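Local coordinates for protein inositol 2-dehydrogenase/D-chiro-inositol 3-dehydrogenase (Lactobacillus casei, PDB 4MIY) that oxidises myo-inositol and D-chiro-inositol to their keto forms with NAD as hydride acceptor, as in the Gfo/Idh/MocA family, at residues R152-N157 with Q225-V230; T195-S200 with P211-L216. All coordinates share one frame; numbering follows the deposited sequence.

Interaction 1 (R152-N157 with Q225-V230); sequences RASHIN and QVLVHV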
# COMPACT_ATOMS: atom_id res chain seq x y z
N ARG A 152 -13.09 -14.11 -4.51
CA ARG A 152 -13.90 -13.05 -3.97
C ARG A 152 -13.78 -11.80 -4.82
O ARG A 152 -12.72 -11.36 -5.09
CB ARG A 152 -13.51 -12.75 -2.55
CG ARG A 152 -13.90 -13.84 -1.60
CD ARG A 152 -13.53 -13.54 -0.20
NE ARG A 152 -14.62 -13.90 0.66
CZ ARG A 152 -14.68 -13.65 1.96
NH1 ARG A 152 -13.70 -13.07 2.59
NH2 ARG A 152 -15.73 -14.04 2.62
N ALA A 153 -14.90 -11.25 -5.22
CA ALA A 153 -14.90 -10.13 -6.11
C ALA A 153 -15.94 -9.10 -5.72
O ALA A 153 -16.88 -9.40 -5.04
CB ALA A 153 -15.12 -10.59 -7.51
N SER A 154 -15.71 -7.88 -6.17
CA SER A 154 -16.64 -6.77 -5.97
C SER A 154 -16.81 -6.00 -7.25
O SER A 154 -15.88 -5.78 -7.96
CB SER A 154 -16.18 -5.81 -4.87
OG SER A 154 -16.04 -6.48 -3.66
N HIS A 155 -18.05 -5.62 -7.50
CA HIS A 155 -18.39 -4.74 -8.58
C HIS A 155 -19.16 -3.58 -7.97
O HIS A 155 -20.29 -3.69 -7.63
CB HIS A 155 -19.19 -5.48 -9.66
CG HIS A 155 -19.27 -4.75 -10.96
ND1 HIS A 155 -19.62 -5.37 -12.13
CD2 HIS A 155 -19.11 -3.45 -11.27
CE1 HIS A 155 -19.63 -4.49 -13.11
NE2 HIS A 155 -19.32 -3.32 -12.61
N ILE A 156 -18.44 -2.48 -7.80
CA ILE A 156 -18.87 -1.32 -7.06
C ILE A 156 -19.08 -0.15 -8.02
O ILE A 156 -18.24 0.19 -8.81
CB ILE A 156 -17.82 -0.92 -6.03
CG1 ILE A 156 -17.45 -2.09 -5.11
CG2 ILE A 156 -18.29 0.22 -5.19
CD1 ILE A 156 -18.56 -2.65 -4.36
N ASN A 157 -20.26 0.44 -7.95
CA ASN A 157 -20.63 1.56 -8.78
C ASN A 157 -21.28 2.61 -7.88
O ASN A 157 -21.92 2.28 -6.93
CB ASN A 157 -21.57 1.05 -9.87
CG ASN A 157 -22.09 2.13 -10.75
OD1 ASN A 157 -21.46 2.52 -11.70
ND2 ASN A 157 -23.26 2.62 -10.43
N GLN A 225 -17.64 -15.67 -4.85
CA GLN A 225 -18.49 -14.74 -4.14
C GLN A 225 -18.34 -13.34 -4.69
O GLN A 225 -17.33 -12.73 -4.50
CB GLN A 225 -18.16 -14.74 -2.65
CG GLN A 225 -18.37 -16.05 -1.96
CD GLN A 225 -18.06 -16.01 -0.51
OE1 GLN A 225 -17.14 -15.40 -0.10
NE2 GLN A 225 -18.85 -16.65 0.27
N VAL A 226 -19.37 -12.84 -5.34
CA VAL A 226 -19.35 -11.51 -5.90
C VAL A 226 -20.30 -10.58 -5.14
O VAL A 226 -21.42 -10.91 -4.93
CB VAL A 226 -19.76 -11.48 -7.38
CG1 VAL A 226 -19.50 -10.13 -7.97
CG2 VAL A 226 -19.01 -12.46 -8.16
N LEU A 227 -19.78 -9.44 -4.72
CA LEU A 227 -20.56 -8.34 -4.21
C LEU A 227 -20.89 -7.38 -5.32
O LEU A 227 -20.01 -6.84 -5.94
CB LEU A 227 -19.79 -7.59 -3.13
CG LEU A 227 -20.40 -6.28 -2.62
CD1 LEU A 227 -21.75 -6.51 -1.95
CD2 LEU A 227 -19.44 -5.64 -1.69
N VAL A 228 -22.18 -7.18 -5.57
CA VAL A 228 -22.65 -6.20 -6.51
C VAL A 228 -23.28 -5.06 -5.70
O VAL A 228 -24.15 -5.28 -4.96
CB VAL A 228 -23.66 -6.80 -7.50
CG1 VAL A 228 -24.28 -5.74 -8.36
CG2 VAL A 228 -23.02 -7.83 -8.35
N HIS A 229 -22.75 -3.87 -5.86
CA HIS A 229 -23.17 -2.73 -5.08
C HIS A 229 -23.15 -1.51 -5.95
O HIS A 229 -22.14 -0.93 -6.15
CB HIS A 229 -22.25 -2.53 -3.86
CG HIS A 229 -22.78 -1.55 -2.86
ND1 HIS A 229 -22.02 -1.08 -1.82
CD2 HIS A 229 -23.98 -0.94 -2.75
CE1 HIS A 229 -22.74 -0.23 -1.11
NE2 HIS A 229 -23.93 -0.14 -1.65
N VAL A 230 -24.32 -1.11 -6.43
CA VAL A 230 -24.41 -0.11 -7.48
C VAL A 230 -24.87 1.29 -7.04
O VAL A 230 -24.92 2.18 -7.83
CB VAL A 230 -25.27 -0.61 -8.68
CG1 VAL A 230 -24.72 -1.88 -9.24
CG2 VAL A 230 -26.71 -0.78 -8.29
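OE1 of Gln-225 takes two N-H groups from the guanidinium of Arg-152: a nearly straight bond from NE at 3.0 Å and a weak one from NH2. NE sits close to the line of the C=O bond, OE1 lies in the guanidinium plane, and the side chains run side by side, their amide and guanidinium planes only 18° apart. The guanidinium also reaches another copy of the protein, where NH1 bonds to the carbonyl O of Ala-153 of the second subunit.

The two residues are paired on strands 148-156 and 223-229, which run parallel inside the mixed sheet of the C-terminal alpha/beta domain. Ala-153, His-155 and Asn-157 donate to the carbonyls of Gln-225, Leu-227 and His-229, and those of Ala-153 and His-155 accept from Leu-227 and His-229; His-155 N to Leu-227 O is the shortest rung at 2.8 Å. On the face that carries Arg-152 and Gln-225, CD1 of Ile-156 rests 3.7 Å from CB of His-229 and 4.1 Å from CD2 of Leu-227. The opposite face, with Ala-153, His-155 and Val-226, packs against helix 168-185; His-155 ND1 bonds there to Glu-177 OE1. Past the strand ends, the CG of Asn-157 stands anti to its backbone N (chi1 177°), and ND2 spans 3.1 Å to Val-230 O while also bonding Asn-159 O.

Interaction 2 (T195-S200 with P211-L216); sequences TYPRQS and PQLATL. With SO4 (sulfate ion), chain J.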
# COMPACT_ATOMS: atom_id res chain seq x y z
N THR A 195 -28.43 -13.61 -3.42
CA THR A 195 -29.05 -13.29 -2.16
C THR A 195 -29.03 -11.78 -1.91
O THR A 195 -28.20 -11.07 -2.42
CB THR A 195 -28.37 -13.98 -0.99
OG1 THR A 195 -27.00 -13.74 -1.05
CG2 THR A 195 -28.60 -15.41 -1.01
N TYR A 196 -29.97 -11.33 -1.10
CA TYR A 196 -30.19 -9.95 -0.82
C TYR A 196 -29.92 -9.62 0.63
O TYR A 196 -30.65 -10.02 1.49
CB TYR A 196 -31.62 -9.57 -1.13
CG TYR A 196 -32.10 -9.81 -2.53
CD1 TYR A 196 -31.32 -9.56 -3.61
CD2 TYR A 196 -33.38 -10.22 -2.77
CE1 TYR A 196 -31.77 -9.74 -4.86
CE2 TYR A 196 -33.83 -10.41 -4.03
CZ TYR A 196 -33.03 -10.16 -5.08
OH TYR A 196 -33.45 -10.33 -6.34
N PRO A 197 -28.82 -8.91 0.90
CA PRO A 197 -28.60 -8.33 2.22
C PRO A 197 -29.61 -7.24 2.46
O PRO A 197 -30.45 -7.02 1.63
CB PRO A 197 -27.23 -7.71 2.12
CG PRO A 197 -26.66 -8.21 0.84
CD PRO A 197 -27.74 -8.59 -0.03
N ARG A 198 -29.54 -6.59 3.59
CA ARG A 198 -30.44 -5.50 3.81
C ARG A 198 -30.32 -4.45 2.72
O ARG A 198 -29.26 -4.18 2.19
CB ARG A 198 -30.19 -4.84 5.14
CG ARG A 198 -28.86 -4.24 5.26
CD ARG A 198 -28.55 -3.69 6.65
NE ARG A 198 -29.33 -2.56 7.10
CZ ARG A 198 -29.08 -1.89 8.21
NH1 ARG A 198 -28.04 -2.19 8.96
NH2 ARG A 198 -29.83 -0.92 8.57
N GLN A 199 -31.46 -3.85 2.43
CA GLN A 199 -31.57 -2.89 1.38
C GLN A 199 -30.95 -1.57 1.76
O GLN A 199 -31.17 -1.04 2.81
CB GLN A 199 -33.04 -2.69 1.05
CG GLN A 199 -33.32 -1.66 0.02
CD GLN A 199 -33.11 -2.13 -1.41
OE1 GLN A 199 -32.44 -3.09 -1.65
NE2 GLN A 199 -33.72 -1.44 -2.34
N SER A 200 -30.18 -1.03 0.86
CA SER A 200 -29.56 0.25 1.08
C SER A 200 -30.55 1.36 1.02
O SER A 200 -31.36 1.40 0.16
CB SER A 200 -28.52 0.53 0.02
OG SER A 200 -28.06 1.83 0.18
N PRO A 211 -27.47 -3.87 -1.89
CA PRO A 211 -26.60 -4.67 -2.73
C PRO A 211 -27.13 -6.04 -3.05
O PRO A 211 -28.15 -6.39 -2.57
CB PRO A 211 -25.31 -4.76 -1.89
CG PRO A 211 -25.71 -4.58 -0.60
CD PRO A 211 -26.86 -3.62 -0.60
N GLN A 212 -26.41 -6.79 -3.88
CA GLN A 212 -26.73 -8.17 -4.17
C GLN A 212 -25.48 -9.02 -4.00
O GLN A 212 -24.40 -8.57 -4.29
CB GLN A 212 -27.31 -8.36 -5.57
CG GLN A 212 -28.58 -7.60 -5.76
CD GLN A 212 -29.30 -7.87 -7.03
OE1 GLN A 212 -29.20 -8.92 -7.60
NE2 GLN A 212 -30.05 -6.91 -7.46
N LEU A 213 -25.64 -10.22 -3.50
CA LEU A 213 -24.54 -11.14 -3.37
C LEU A 213 -24.76 -12.28 -4.33
O LEU A 213 -25.80 -12.88 -4.31
CB LEU A 213 -24.47 -11.66 -1.97
CG LEU A 213 -24.16 -10.62 -0.88
CD1 LEU A 213 -24.38 -11.18 0.47
CD2 LEU A 213 -22.75 -10.13 -1.02
N ALA A 214 -23.78 -12.54 -5.19
CA ALA A 214 -23.85 -13.63 -6.14
C ALA A 214 -22.84 -14.69 -5.80
O ALA A 214 -21.69 -14.40 -5.67
CB ALA A 214 -23.60 -13.11 -7.54
N THR A 215 -23.30 -15.91 -5.63
CA THR A 215 -22.44 -17.03 -5.39
C THR A 215 -22.52 -18.01 -6.55
O THR A 215 -23.58 -18.46 -6.91
CB THR A 215 -22.77 -17.76 -4.09
OG1 THR A 215 -22.67 -16.87 -2.99
CG2 THR A 215 -21.85 -18.87 -3.87
N LEU A 216 -21.39 -18.31 -7.14
CA LEU A 216 -21.34 -19.26 -8.22
C LEU A 216 -20.46 -20.42 -7.82
O LEU A 216 -19.52 -20.25 -7.10
CB LEU A 216 -20.76 -18.63 -9.48
CG LEU A 216 -21.51 -17.52 -10.18
CD1 LEU A 216 -21.37 -16.23 -9.47
CD2 LEU A 216 -20.96 -17.37 -11.54
S SO4 J . -27.90 0.74 11.47
O1 SO4 J . -27.34 -0.51 11.13
O2 SO4 J . -29.12 0.91 10.77
O3 SO4 J . -26.98 1.77 11.12
O4 SO4 J . -28.09 0.78 12.87
O HOH W 1 -25.45 -15.46 -2.78
O HOH W 2 -30.33 -6.11 -0.98
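The ring of Tyr-196 meets Gln-212 at its edge, not over a face: CE1 lies 3.8 Å from the amide carbon CD, and OE1 is near the ring plane. Ring and amide planes stand 84° apart although the two side chains run alongside each other, while His-209 stacks with the ring. Outside partners hold the polar ends: Gln-321 O for Tyr-196 OH, His-209 O for Gln-212 NE2, and Gln-321 NE2 for Gln-212 OE1.

This is where two antiparallel strands of the C-terminal domain's mixed sheet part: Thr-195 and Leu-213 form a hydrogen-bonded pair, N to O in both directions at 2.9 Å, and beyond Thr-195, residues 196-200 leave the sheet. Pro-197 turns its ring toward 211-216, CG 3.8 Å from CD1 of Leu-213 and 4.0 Å from CG of Pro-211, which follows a cis peptide bond. A water donates to Pro-197 O and Pro-211 O, bridging the segments beyond the last direct backbone bond.

Farther out, a sulfate, probably from the crystallisation liquor, sits at the edge of the Arg-198 guanidinium, its sulfur in the plane, with NH1 on O1 at 2.8 Å and NH2 on O2 at 2.9 Å. An alanine in place of Arg-198 would probably cost the ion these two donors and Pro-148 O of the second subunit its weak bond from NH1.

OG1 of Thr-195, between the backbone N and the carbonyl carbon (chi1 51°), lies 3.4 Å from CB of Leu-213 and bonds a water that donates to Leu-213 O and meets OG1 of Thr-215.

How the interactions relate
Interactions 1 and 2 lie about 9 Å apart, centre to centre, in one mixed sheet of the C-terminal alpha/beta domain. Across it the strands run 148-156, 223-229, 212-218 and 189-195, so the two contacts are joined by the seam between 212-218 and 223-229, which follow each other in the chain. At that seam Val-226 N and Val-228 N probably bond to Ala-214 O and Gln-212 O. Both segments of interaction 2 fall between those of interaction 1 in sequence: the parallel pairing joins segments 68 residues apart, the other segments 11 apart. Leu-227 and Pro-211, among others, pack on the second subunit, and the sheet therefore contributes to the subunit interface.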